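Local structure of Rbam17540 (Bacillus amyloliquefaciens, 2YOY) at residues L16-T20 with M21-A25. The protein is a copper-dependent polysaccharide oxygenase of the CBM33 family that probably cleaves cellulose chains oxidatively. Sequence-based numbering, arbitrary orientation. Where two conformers were deposited one is given.
Sequences LEKQT and MGWTA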
loop_
_atom_site.group_PDB
_atom_site.type_symbol
_atom_site.label_atom_id
_atom_site.label_comp_id
_atom_site.label_asym_id
_atom_site.label_seq_id
_atom_site.Cartn_x
_atom_site.Cartn_y
_atom_site.Cartn_z
ATOM N N LEU A 16 8.137 -10.951 4.390
ATOM C CA LEU A 16 7.773 -12.348 4.705
ATOM C C LEU A 16 8.376 -13.351 3.802
ATOM O O LEU A 16 8.849 -14.384 4.288
ATOM C CB LEU A 16 6.253 -12.525 4.806
ATOM C CG LEU A 16 5.546 -11.755 5.899
ATOM C CD1 LEU A 16 4.064 -12.065 5.850
ATOM C CD2 LEU A 16 6.062 -12.073 7.314
ATOM N N GLU A 17 8.364 -13.117 2.463
ATOM C CA GLU A 17 8.923 -14.099 1.532
ATOM C C GLU A 17 10.468 -14.148 1.525
ATOM O O GLU A 17 11.066 -15.174 1.176
ATOM C CB GLU A 17 8.424 -13.812 0.103
ATOM C CG GLU A 17 6.928 -14.109 -0.042
ATOM C CD GLU A 17 6.534 -14.694 -1.331
ATOM O OE1 GLU A 17 6.565 -15.961 -1.445
ATOM O OE2 GLU A 17 6.063 -13.927 -2.223
ATOM N N LYS A 18 11.109 -13.089 1.961
ATOM C CA LYS A 18 12.553 -13.141 2.258
ATOM C C LYS A 18 12.834 -14.319 3.196
ATOM O O LYS A 18 13.801 -15.056 3.000
ATOM C CB LYS A 18 13.010 -11.810 2.802
ATOM C CG LYS A 18 14.409 -11.779 3.367
ATOM C CD LYS A 18 14.718 -10.370 3.860
ATOM C CE LYS A 18 15.281 -10.360 5.264
ATOM N NZ LYS A 18 15.537 -8.974 5.729
ATOM N N GLN A 19 11.968 -14.508 4.193
ATOM C CA GLN A 19 12.164 -15.562 5.184
ATOM C C GLN A 19 11.911 -16.941 4.582
ATOM O O GLN A 19 12.638 -17.894 4.897
ATOM C CB GLN A 19 11.261 -15.351 6.404
ATOM C CG GLN A 19 11.448 -14.045 7.157
ATOM C CD GLN A 19 12.788 -13.965 7.868
ATOM O OE1 GLN A 19 13.257 -14.945 8.447
ATOM N NE2 GLN A 19 13.411 -12.793 7.829
ATOM N N THR A 20 10.897 -17.084 3.721
ATOM C CA THR A 20 10.557 -18.401 3.171
ATOM C C THR A 20 11.344 -18.773 1.909
ATOM O O THR A 20 11.715 -19.950 1.737
ATOM C CB THR A 20 9.045 -18.530 2.861
ATOM O OG1 THR A 20 8.656 -17.507 1.935
ATOM C CG2 THR A 20 8.232 -18.379 4.123
ATOM N N MET A 21 11.578 -17.795 1.026
ATOM C CA MET A 21 12.232 -18.043 -0.264
ATOM C C MET A 21 13.723 -17.636 -0.272
ATOM O O MET A 21 14.460 -17.998 -1.168
ATOM C CB MET A 21 11.486 -17.282 -1.344
ATOM C CG MET A 21 9.983 -17.575 -1.369
ATOM S SD MET A 21 9.478 -19.207 -1.963
ATOM C CE MET A 21 9.199 -20.099 -0.434
ATOM N N GLY A 22 14.158 -16.866 0.715
ATOM C CA GLY A 22 15.544 -16.408 0.822
ATOM C C GLY A 22 15.742 -15.071 0.137
ATOM O O GLY A 22 14.881 -14.602 -0.616
ATOM N N TRP A 23 16.881 -14.446 0.404
ATOM C CA TRP A 23 17.088 -13.087 0.024
ATOM C C TRP A 23 17.037 -12.921 -1.515
ATOM O O TRP A 23 16.377 -12.022 -2.013
ATOM C CB TRP A 23 18.428 -12.575 0.490
ATOM C CG TRP A 23 18.414 -11.782 1.631
ATOM C CD1 TRP A 23 18.045 -10.473 1.700
ATOM C CD2 TRP A 23 18.871 -12.154 2.912
ATOM N NE1 TRP A 23 18.180 -10.022 2.961
ATOM C CE2 TRP A 23 18.679 -11.038 3.745
ATOM C CE3 TRP A 23 19.351 -13.339 3.463
ATOM C CZ2 TRP A 23 18.973 -11.055 5.093
ATOM C CZ3 TRP A 23 19.653 -13.357 4.822
ATOM C CH2 TRP A 23 19.470 -12.217 5.616
ATOM N N THR A 24 17.758 -13.739 -2.241
ATOM C CA THR A 24 17.904 -13.528 -3.712
ATOM C C THR A 24 16.558 -13.796 -4.424
ATOM O O THR A 24 16.137 -12.991 -5.258
ATOM C CB THR A 24 19.013 -14.343 -4.310
ATOM O OG1 THR A 24 20.278 -13.881 -3.796
ATOM C CG2 THR A 24 19.035 -14.301 -5.846
ATOM N N ALA A 25 15.897 -14.897 -4.095
ATOM C CA ALA A 25 14.636 -15.238 -4.780
ATOM C C ALA A 25 13.561 -14.202 -4.398
ATOM O O ALA A 25 12.851 -13.737 -5.245
ATOM C CB ALA A 25 14.196 -16.660 -4.486
#
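Lys18 lays its aliphatic chain over one face of the Trp23 indole, the two side chains running alongside each other in the same direction. Its CD sits 4.0 Å from the centroid of the five-membered ring, a CH-pi contact 28° off the ring normal, and Lys18 CE rides 3.3 Å above the indole plane, displaced toward the rim. With CG anti to the backbone N (chi1 170°) and a bend at chi3, the lysine reaches a ring five residues on. Beyond the ring, Lys18 NZ forms a salt bridge with Asp35 OD1, the same oxygen that accepts a hydrogen bond from Trp23 NE1. Shortening Lys18 to an alanine removes the chain over the indole, which is likely to leave Trp23 freer to turn and Asp35 without its lysine charge partner. Met21 continues the helix: its N donates to Glu17 O at 2.7 Å, nearly straight at 162°. In one of its two conformers the Met21 side chain folds back, bringing CE near Thr20 CB. Glu17 OE2 forms a salt bridge with Lys29 NZ and a hydrogen bond with Tyr30 OH. Gly22 N reaches Lys18 O in a weak hydrogen bond of 2.9 Å, and the positive phi of Gly22 breaks the helix. This is a glycine-terminated helix C-terminus, in which the same glycine is the N-cap of helix 23-30, a tight surface turn joining helix 10-21 to helix 23-30 in the lytic polysaccharide monooxygenase fold.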